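Local coordinates for glutathione s-transferase protein (Ralstonia solanacearum, PDB 3TOU) that binds glutathione and probably acts as a glutathione transferase, joining the thiol of glutathione to electrophilic substrates, at residues 19-27 and 72-81; 159-170 and 188-198. All coordinates share one frame; numbering follows the deposited sequence.

Contact 1. Residues 19-27 and 72-81; sequences VVLAEKKID and ADTLSPVARL
The ammonium group of K24 is held by the end of helix 65-74 and the loop after it. K24 NZ lies within hydrogen-bonding distance of D73 O, S76 O, V78 O, A79 O and D73 OD1, so its three hydrogens must be shared among these five oxygens. It meets S76 O, V78 O and A79 O from above their carbonyl planes. D73 OD1, 3.0 Å from K24 NZ, is its salt-bridge partner, and L81 N reaches it from the opposite face of the carboxylate. Bends at chi2 (-62°) and chi3 (-59°) curl the lysine chain into the loop.

S76 OG donates to K24 O over 2.6 Å, in the carbonyl plane and on a lone pair. It accepts from V78 N, an ST turn. K25 has positive phi, and bonds back into the last turn of helix 12-23 make a Schellman motif.

V20 CG1 packs on A72 CB at 3.7 Å. I26 CD1 rests against L75 CB at 3.7 Å. These contacts join the C-terminal ends of helices 12-23 and 65-74, with the loops after them, in the thioredoxin-like N-terminal domain. With D73 and carbonyl dipoles around it, K24 is probably stabilised in its charged form.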
loop_
_atom_site.group_PDB
_atom_site.type_symbol
_atom_site.label_atom_id
_atom_site.label_comp_id
_atom_site.label_asym_id
_atom_site.label_seq_id
_atom_site.Cartn_x
_atom_site.Cartn_y
_atom_site.Cartn_z
ATOM N N VAL A 19 2.407 0.162 -16.656
ATOM C CA VAL A 19 3.808 0.316 -17.063
ATOM C C VAL A 19 4.570 -0.997 -16.892
ATOM O O VAL A 19 5.315 -1.398 -17.783
ATOM C CB VAL A 19 4.512 1.461 -16.314
ATOM C CG1 VAL A 19 6.026 1.500 -16.641
ATOM C CG2 VAL A 19 3.847 2.796 -16.698
ATOM N N VAL A 20 4.361 -1.661 -15.759
ATOM C CA VAL A 20 4.982 -2.953 -15.505
ATOM C C VAL A 20 4.571 -3.963 -16.583
ATOM O O VAL A 20 5.436 -4.647 -17.142
ATOM C CB VAL A 20 4.606 -3.484 -14.097
ATOM C CG1 VAL A 20 4.938 -4.975 -13.951
ATOM C CG2 VAL A 20 5.378 -2.682 -13.047
ATOM N N LEU A 21 3.273 -4.036 -16.875
ATOM C CA LEU A 21 2.765 -4.974 -17.880
ATOM C C LEU A 21 3.385 -4.705 -19.257
ATOM O O LEU A 21 3.716 -5.639 -19.980
ATOM C CB LEU A 21 1.231 -4.948 -17.931
ATOM C CG LEU A 21 0.516 -5.523 -16.685
ATOM C CD1 LEU A 21 -0.978 -5.225 -16.713
ATOM C CD2 LEU A 21 0.752 -7.017 -16.519
ATOM N N ALA A 22 3.566 -3.429 -19.594
ATOM C CA ALA A 22 4.169 -3.058 -20.887
ATOM C C ALA A 22 5.654 -3.439 -20.927
ATOM O O ALA A 22 6.126 -4.016 -21.914
ATOM C CB ALA A 22 3.976 -1.566 -21.153
ATOM N N GLU A 23 6.382 -3.126 -19.853
ATOM C CA GLU A 23 7.814 -3.491 -19.758
ATOM C C GLU A 23 7.998 -5.003 -19.799
ATOM O O GLU A 23 8.953 -5.499 -20.403
ATOM C CB GLU A 23 8.475 -2.920 -18.493
ATOM C CG GLU A 23 8.536 -1.373 -18.441
ATOM C CD GLU A 23 9.575 -0.758 -19.393
ATOM O OE1 GLU A 23 10.579 -1.432 -19.694
ATOM O OE2 GLU A 23 9.385 0.396 -19.839
ATOM N N LYS A 24 7.059 -5.733 -19.197
ATOM C CA LYS A 24 7.155 -7.194 -19.156
ATOM C C LYS A 24 6.643 -7.870 -20.413
ATOM O O LYS A 24 6.791 -9.092 -20.566
ATOM C CB LYS A 24 6.424 -7.769 -17.923
ATOM C CG LYS A 24 6.976 -7.343 -16.559
ATOM C CD LYS A 24 8.419 -7.762 -16.289
ATOM C CE LYS A 24 8.591 -9.303 -16.358
ATOM N NZ LYS A 24 9.958 -9.705 -15.897
ATOM N N LYS A 25 6.050 -7.078 -21.311
ATOM C CA LYS A 25 5.438 -7.588 -22.557
ATOM C C LYS A 25 4.303 -8.575 -22.300
ATOM O O LYS A 25 4.144 -9.581 -22.998
ATOM C CB LYS A 25 6.491 -8.180 -23.514
ATOM C CG LYS A 25 7.525 -7.167 -23.956
ATOM C CD LYS A 25 6.900 -6.257 -24.975
ATOM C CE LYS A 25 7.706 -5.026 -25.170
ATOM N NZ LYS A 25 7.052 -4.163 -26.185
ATOM N N ILE A 26 3.518 -8.275 -21.273
ATOM C CA ILE A 26 2.378 -9.109 -20.906
ATOM C C ILE A 26 1.115 -8.499 -21.500
ATOM O O ILE A 26 0.809 -7.319 -21.282
ATOM C CB ILE A 26 2.239 -9.223 -19.372
ATOM C CG1 ILE A 26 3.442 -9.956 -18.785
ATOM C CG2 ILE A 26 0.935 -9.952 -18.996
ATOM C CD1 ILE A 26 3.553 -9.816 -17.280
ATOM N N ASP A 27 0.397 -9.310 -22.269
ATOM C CA ASP A 27 -0.847 -8.899 -22.883
ATOM C C ASP A 27 -1.962 -8.864 -21.831
ATOM O O ASP A 27 -2.014 -9.727 -20.953
ATOM C CB ASP A 27 -1.199 -9.883 -23.997
ATOM C CG ASP A 27 -2.295 -9.376 -24.912
ATOM O OD1 ASP A 27 -2.383 -8.148 -25.148
ATOM O OD2 ASP A 27 -3.067 -10.227 -25.410
ATOM N N ALA A 72 3.281 -9.765 -11.735
ATOM C CA ALA A 72 3.549 -9.558 -13.164
ATOM C C ALA A 72 5.028 -9.753 -13.507
ATOM O O ALA A 72 5.353 -10.285 -14.578
ATOM C CB ALA A 72 3.054 -8.173 -13.623
ATOM N N ASP A 73 5.922 -9.345 -12.602
ATOM C CA ASP A 73 7.362 -9.542 -12.830
ATOM C C ASP A 73 7.752 -11.027 -12.979
ATOM O O ASP A 73 8.732 -11.345 -13.652
ATOM C CB ASP A 73 8.194 -8.895 -11.718
ATOM C CG ASP A 73 9.662 -8.712 -12.104
ATOM O OD1 ASP A 73 9.962 -8.330 -13.270
ATOM O OD2 ASP A 73 10.523 -8.948 -11.227
ATOM N N THR A 74 6.977 -11.925 -12.366
ATOM C CA THR A 74 7.233 -13.379 -12.462
ATOM C C THR A 74 6.699 -14.050 -13.739
ATOM O O THR A 74 7.073 -15.190 -14.045
ATOM C CB THR A 74 6.659 -14.158 -11.259
ATOM O OG1 THR A 74 5.243 -14.332 -11.437
ATOM C CG2 THR A 74 6.952 -13.450 -9.945
ATOM N N LEU A 75 5.837 -13.353 -14.479
ATOM C CA LEU A 75 5.095 -13.957 -15.595
ATOM C C LEU A 75 5.836 -13.955 -16.930
ATOM O O LEU A 75 5.373 -14.538 -17.913
ATOM C CB LEU A 75 3.760 -13.248 -15.799
ATOM C CG LEU A 75 2.699 -13.382 -14.716
ATOM C CD1 LEU A 75 1.544 -12.460 -15.061
ATOM C CD2 LEU A 75 2.242 -14.837 -14.593
ATOM N N SER A 76 6.958 -13.262 -16.975
ATOM C CA SER A 76 7.679 -13.099 -18.224
ATOM C C SER A 76 9.165 -12.952 -17.944
ATOM O O SER A 76 9.545 -12.431 -16.883
ATOM C CB SER A 76 7.110 -11.881 -18.966
ATOM O OG SER A 76 8.123 -11.124 -19.575
ATOM N N PRO A 77 10.021 -13.420 -18.880
ATOM C CA PRO A 77 11.456 -13.292 -18.684
ATOM C C PRO A 77 12.016 -11.942 -19.145
ATOM O O PRO A 77 13.222 -11.711 -19.009
ATOM C CB PRO A 77 12.012 -14.411 -19.569
ATOM C CG PRO A 77 11.069 -14.449 -20.718
ATOM C CD PRO A 77 9.709 -14.220 -20.086
ATOM N N VAL A 78 11.152 -11.081 -19.696
ATOM C CA VAL A 78 11.566 -9.789 -20.243
ATOM C C VAL A 78 11.784 -8.843 -19.089
ATOM O O VAL A 78 10.835 -8.521 -18.371
ATOM C CB VAL A 78 10.502 -9.165 -21.197
ATOM C CG1 VAL A 78 11.051 -7.893 -21.853
ATOM C CG2 VAL A 78 10.052 -10.162 -22.260
ATOM N N ALA A 79 13.039 -8.431 -18.907
ATOM C CA ALA A 79 13.483 -7.591 -17.794
ATOM C C ALA A 79 13.340 -8.280 -16.437
ATOM O O ALA A 79 12.680 -9.320 -16.313
ATOM C CB ALA A 79 12.790 -6.224 -17.803
ATOM N N ARG A 80 14.016 -7.730 -15.440
ATOM C CA ARG A 80 13.847 -8.176 -14.063
ATOM C C ARG A 80 13.585 -6.922 -13.242
ATOM O O ARG A 80 14.505 -6.179 -12.908
ATOM C CB ARG A 80 15.081 -8.939 -13.559
ATOM C CG ARG A 80 14.909 -9.591 -12.170
ATOM C CD ARG A 80 13.621 -10.421 -12.058
ATOM N NE ARG A 80 13.512 -11.109 -10.769
ATOM C CZ ARG A 80 13.978 -12.333 -10.519
ATOM N NH1 ARG A 80 14.604 -13.026 -11.465
ATOM N NH2 ARG A 80 13.817 -12.871 -9.316
ATOM N N LEU A 81 12.317 -6.675 -12.943
ATOM C CA LEU A 81 11.932 -5.413 -12.300
ATOM C C LEU A 81 12.049 -5.427 -10.776
ATOM O O LEU A 81 12.081 -4.370 -10.146
ATOM C CB LEU A 81 10.524 -5.000 -12.722
ATOM C CG LEU A 81 10.301 -4.748 -14.218
ATOM C CD1 LEU A 81 8.839 -4.465 -14.485
ATOM C CD2 LEU A 81 11.202 -3.614 -14.716
#

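Contact 2. Residues 159-170 and 188-198. With ACT (acetate ion), chain D.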
loop_
_atom_site.group_PDB
_atom_site.type_symbol
_atom_site.label_atom_id
_atom_site.label_comp_id
_atom_site.label_asym_id
_atom_site.label_seq_id
_atom_site.Cartn_x
_atom_site.Cartn_y
_atom_site.Cartn_z
ATOM N N ASP A 159 12.036 2.673 -10.208
ATOM C CA ASP A 159 11.975 3.748 -11.201
ATOM C C ASP A 159 10.576 3.950 -11.747
ATOM O O ASP A 159 10.139 5.096 -11.908
ATOM C CB ASP A 159 12.926 3.433 -12.349
ATOM C CG ASP A 159 14.330 3.209 -11.867
ATOM O OD1 ASP A 159 14.946 4.181 -11.392
ATOM O OD2 ASP A 159 14.800 2.056 -11.931
ATOM N N ILE A 160 9.885 2.841 -12.033
ATOM C CA ILE A 160 8.499 2.899 -12.531
ATOM C C ILE A 160 7.604 3.636 -11.538
ATOM O O ILE A 160 6.884 4.574 -11.908
ATOM C CB ILE A 160 7.942 1.486 -12.831
ATOM C CG1 ILE A 160 8.696 0.865 -14.018
ATOM C CG2 ILE A 160 6.406 1.515 -13.067
ATOM C CD1 ILE A 160 8.397 -0.610 -14.246
ATOM N N ALA A 161 7.687 3.225 -10.277
ATOM C CA ALA A 161 6.890 3.828 -9.206
ATOM C C ALA A 161 7.179 5.316 -9.037
ATOM O O ALA A 161 6.245 6.120 -8.964
ATOM C CB ALA A 161 7.090 3.076 -7.907
ATOM N N VAL A 162 8.461 5.683 -8.993
ATOM C CA VAL A 162 8.837 7.095 -8.852
ATOM C C VAL A 162 8.323 7.902 -10.063
ATOM O O VAL A 162 7.747 8.986 -9.911
ATOM C CB VAL A 162 10.373 7.261 -8.670
ATOM C CG1 VAL A 162 10.795 8.737 -8.806
ATOM C CG2 VAL A 162 10.820 6.722 -7.314
ATOM N N GLY A 163 8.525 7.361 -11.256
ATOM C CA GLY A 163 8.033 7.984 -12.492
ATOM C C GLY A 163 6.539 8.273 -12.476
ATOM O O GLY A 163 6.099 9.374 -12.829
ATOM N N CYS A 164 5.758 7.289 -12.045
ATOM C CA CYS A 164 4.306 7.446 -11.958
ATOM C C CYS A 164 3.911 8.522 -10.936
ATOM O O CYS A 164 2.974 9.297 -11.174
ATOM C CB CYS A 164 3.650 6.120 -11.601
ATOM S SG CYS A 164 3.728 4.917 -12.951
ATOM N N ALA A 165 4.620 8.561 -9.812
ATOM C CA ALA A 165 4.392 9.602 -8.795
ATOM C C ALA A 165 4.681 11.023 -9.296
ATOM O O ALA A 165 3.865 11.923 -9.097
ATOM C CB ALA A 165 5.183 9.316 -7.522
ATOM N N LEU A 166 5.834 11.225 -9.938
ATOM C CA LEU A 166 6.168 12.552 -10.474
ATOM C C LEU A 166 5.169 12.970 -11.549
ATOM O O LEU A 166 4.698 14.110 -11.548
ATOM C CB LEU A 166 7.598 12.586 -11.037
ATOM C CG LEU A 166 8.702 12.250 -10.027
ATOM C CD1 LEU A 166 10.062 12.221 -10.696
ATOM C CD2 LEU A 166 8.714 13.221 -8.873
ATOM N N ALA A 167 4.822 12.033 -12.436
ATOM C CA ALA A 167 3.819 12.288 -13.484
ATOM C C ALA A 167 2.459 12.633 -12.895
ATOM O O ALA A 167 1.733 13.464 -13.436
ATOM C CB ALA A 167 3.669 11.082 -14.383
ATOM N N TYR A 168 2.112 11.981 -11.790
ATOM C CA TYR A 168 0.845 12.253 -11.136
ATOM C C TYR A 168 0.798 13.665 -10.543
ATOM O O TYR A 168 -0.242 14.331 -10.602
ATOM C CB TYR A 168 0.505 11.181 -10.098
ATOM C CG TYR A 168 -0.893 11.338 -9.548
ATOM C CD1 TYR A 168 -2.005 11.066 -10.346
ATOM C CD2 TYR A 168 -1.103 11.801 -8.250
ATOM C CE1 TYR A 168 -3.298 11.239 -9.851
ATOM C CE2 TYR A 168 -2.380 11.968 -7.747
ATOM C CZ TYR A 168 -3.471 11.688 -8.548
ATOM O OH TYR A 168 -4.744 11.865 -8.021
ATOM N N LEU A 169 1.919 14.122 -9.984
ATOM C CA LEU A 169 2.025 15.515 -9.545
ATOM C C LEU A 169 1.830 16.496 -10.710
ATOM O O LEU A 169 1.105 17.475 -10.563
ATOM C CB LEU A 169 3.359 15.778 -8.838
ATOM C CG LEU A 169 3.549 15.074 -7.489
ATOM C CD1 LEU A 169 4.918 15.463 -6.911
ATOM C CD2 LEU A 169 2.409 15.446 -6.508
ATOM N N ASP A 170 2.443 16.225 -11.866
ATOM C CA ASP A 170 2.260 17.085 -13.049
ATOM C C ASP A 170 0.786 17.191 -13.453
ATOM O O ASP A 170 0.310 18.242 -13.868
ATOM C CB ASP A 170 3.030 16.531 -14.254
ATOM C CG ASP A 170 4.506 16.844 -14.217
ATOM O OD1 ASP A 170 4.966 17.591 -13.327
ATOM O OD2 ASP A 170 5.206 16.313 -15.099
ATOM N N PHE A 188 15.812 12.838 -14.165
ATOM C CA PHE A 188 15.299 11.472 -14.087
ATOM C C PHE A 188 14.006 11.328 -14.887
ATOM O O PHE A 188 13.839 10.372 -15.669
ATOM C CB PHE A 188 15.048 11.083 -12.627
ATOM C CG PHE A 188 14.304 9.782 -12.463
ATOM C CD1 PHE A 188 14.993 8.566 -12.451
ATOM C CD2 PHE A 188 12.909 9.774 -12.327
ATOM C CE1 PHE A 188 14.302 7.359 -12.302
ATOM C CE2 PHE A 188 12.204 8.565 -12.195
ATOM C CZ PHE A 188 12.907 7.363 -12.174
ATOM N N TYR A 189 13.092 12.268 -14.680
ATOM C CA TYR A 189 11.787 12.178 -15.302
ATOM C C TYR A 189 11.868 12.383 -16.810
ATOM O O TYR A 189 11.185 11.691 -17.556
ATOM C CB TYR A 189 10.799 13.144 -14.660
ATOM C CG TYR A 189 9.412 12.967 -15.202
ATOM C CD1 TYR A 189 8.672 11.822 -14.900
ATOM C CD2 TYR A 189 8.845 13.926 -16.049
ATOM C CE1 TYR A 189 7.394 11.646 -15.406
ATOM C CE2 TYR A 189 7.570 13.755 -16.576
ATOM C CZ TYR A 189 6.844 12.618 -16.236
ATOM O OH TYR A 189 5.592 12.429 -16.741
ATOM N N THR A 190 12.732 13.303 -17.253
ATOM C CA THR A 190 13.001 13.495 -18.685
ATOM C C THR A 190 13.442 12.175 -19.344
ATOM O O THR A 190 13.013 11.858 -20.460
ATOM C CB THR A 190 14.054 14.643 -18.892
ATOM O OG1 THR A 190 13.465 15.896 -18.513
ATOM C CG2 THR A 190 14.531 14.738 -20.346
ATOM N N ARG A 191 14.260 11.395 -18.637
ATOM C CA ARG A 191 14.719 10.091 -19.139
ATOM C C ARG A 191 13.623 9.020 -19.154
ATOM O O ARG A 191 13.569 8.205 -20.080
ATOM C CB ARG A 191 15.897 9.571 -18.326
ATOM C CG ARG A 191 17.179 10.405 -18.439
ATOM C CD ARG A 191 18.379 9.664 -17.850
ATOM N NE ARG A 191 18.271 9.352 -16.419
ATOM C CZ ARG A 191 18.555 10.197 -15.423
ATOM N NH1 ARG A 191 18.943 11.437 -15.683
ATOM N NH2 ARG A 191 18.438 9.809 -14.153
ATOM N N ILE A 192 12.769 9.004 -18.132
ATOM C CA ILE A 192 11.766 7.934 -18.037
ATOM C C ILE A 192 10.494 8.211 -18.841
ATOM O O ILE A 192 9.867 7.274 -19.330
ATOM C CB ILE A 192 11.457 7.536 -16.555
ATOM C CG1 ILE A 192 11.084 6.042 -16.479
ATOM C CG2 ILE A 192 10.407 8.461 -15.923
ATOM C CD1 ILE A 192 10.987 5.493 -15.073
ATOM N N GLU A 193 10.131 9.489 -19.007
ATOM C CA GLU A 193 8.863 9.852 -19.659
ATOM C C GLU A 193 8.814 9.478 -21.142
ATOM O O GLU A 193 7.735 9.303 -21.692
ATOM C CB GLU A 193 8.522 11.337 -19.468
ATOM C CG GLU A 193 9.337 12.316 -20.327
ATOM C CD GLU A 193 8.962 13.770 -20.074
ATOM O OE1 GLU A 193 7.755 14.079 -19.979
ATOM O OE2 GLU A 193 9.882 14.606 -19.983
ATOM N N LYS A 194 9.986 9.327 -21.756
ATOM C CA LYS A 194 10.093 8.993 -23.173
ATOM C C LYS A 194 10.000 7.488 -23.448
ATOM O O LYS A 194 9.963 7.077 -24.613
ATOM C CB LYS A 194 11.383 9.569 -23.767
ATOM C CG LYS A 194 12.653 9.034 -23.135
ATOM C CD LYS A 194 13.913 9.624 -23.787
ATOM C CE LYS A 194 15.159 9.380 -22.931
ATOM N NZ LYS A 194 15.387 7.930 -22.632
ATOM N N ARG A 195 9.986 6.667 -22.394
ATOM C CA ARG A 195 9.845 5.217 -22.579
ATOM C C ARG A 195 8.467 4.942 -23.141
ATOM O O ARG A 195 7.501 5.566 -22.695
ATOM C CB ARG A 195 9.991 4.454 -21.251
ATOM C CG ARG A 195 11.356 4.518 -20.623
ATOM C CD ARG A 195 11.484 3.583 -19.405
ATOM N NE ARG A 195 11.629 2.173 -19.795
ATOM C CZ ARG A 195 12.775 1.603 -20.166
ATOM N NH1 ARG A 195 13.912 2.314 -20.219
ATOM N NH2 ARG A 195 12.790 0.313 -20.493
ATOM N N PRO A 196 8.363 4.016 -24.126
ATOM C CA PRO A 196 7.059 3.656 -24.686
ATOM C C PRO A 196 6.028 3.311 -23.600
ATOM O O PRO A 196 4.896 3.755 -23.692
ATOM C CB PRO A 196 7.379 2.434 -25.555
ATOM C CG PRO A 196 8.764 2.699 -26.032
ATOM C CD PRO A 196 9.461 3.322 -24.825
ATOM N N SER A 197 6.443 2.595 -22.557
ATOM C CA SER A 197 5.525 2.239 -21.464
ATOM C C SER A 197 4.917 3.465 -20.778
ATOM O O SER A 197 3.753 3.426 -20.365
ATOM C CB SER A 197 6.232 1.350 -20.438
ATOM O OG SER A 197 7.336 2.039 -19.879
ATOM N N PHE A 198 5.682 4.554 -20.671
ATOM C CA PHE A 198 5.146 5.793 -20.112
ATOM C C PHE A 198 4.326 6.576 -21.131
ATOM O O PHE A 198 3.263 7.084 -20.804
ATOM C CB PHE A 198 6.263 6.665 -19.515
ATOM C CG PHE A 198 6.560 6.345 -18.071
ATOM C CD1 PHE A 198 7.310 5.224 -17.737
ATOM C CD2 PHE A 198 6.033 7.136 -17.053
ATOM C CE1 PHE A 198 7.566 4.912 -16.391
ATOM C CE2 PHE A 198 6.269 6.831 -15.704
ATOM C CZ PHE A 198 7.036 5.717 -15.375
HETATM C C ACT D . -7.354 10.679 -9.680
HETATM O O ACT D . -8.479 10.767 -10.210
HETATM O OXT ACT D . -6.649 11.707 -9.708
HETATM C CH3 ACT D . -6.880 9.411 -9.049
HETATM O O HOH W 1 4.226 14.711 -16.969
#
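Y189 lies across helix 159-170 as a knob among G163, L166, A167 and D170. Y189 CB touches L166 CD1 at 4.1 Å. CG stands anti to the backbone N (chi1 -174°), which carries the ring obliquely over the helix. CD1 meets L166 CB, and Y189 CE1 comes 3.7 Å from G163 O. CZ lies near A167 CB. At the tip, Y189 OH sits 3.3 Å from A167 CB. A water bridges Y189 OH and D170 OD2, donating to the carboxylate. CE2 also approaches D170 OD2, with the carboxylate and ring planes nearly perpendicular (88°). D170 OD2 also forms a salt bridge to R179.

This is knobs-into-holes packing in the all-helical C-terminal domain of the GST fold. The axes of helices 159-170 and 188-193 cross at -104° and approach to 10.2 Å. F188 is the second knob, among D159, V162, G163 and L166. F188 CE2 meets V162 CG1 at 3.7 Å, while G163 N lies at the ring edge. D159 OD1, also at that ring's edge and 3.4 Å from F188 CE1, accepts a hydrogen bond from C150 N.

G163 has no side chain, and F198 closes against its backbone. The F198 ring turns its edge to the helix, with CE2 3.5 Å from G163 C. On another side of helix 159-170, Y168 OH donates to acetate OXT over 2.5 Å. The ion, probably from the crystallisation liquor, is also bound by R172.

In the fold
Contact 1 is partly buried, toward the surface of the N-terminal domain, and contact 2 is buried in the C-terminal domain. They share no helix. Contact 1 joins the ends of two helices and the loops after them, and a lysine among carbonyl groups carries much of it. Contact 2 packs aromatic rings on a helix, with no direct hydrogen bond between its segments. The two meet at the domain interface. E23 of contact 1 takes a salt bridge from R195 and a probable hydrogen bond from S197. Beside this, V19 packs on I160 and S197. Bound glutathione is about 12 Å from the V20 side chain and about 11 Å from that of C164; neither contact forms its pocket.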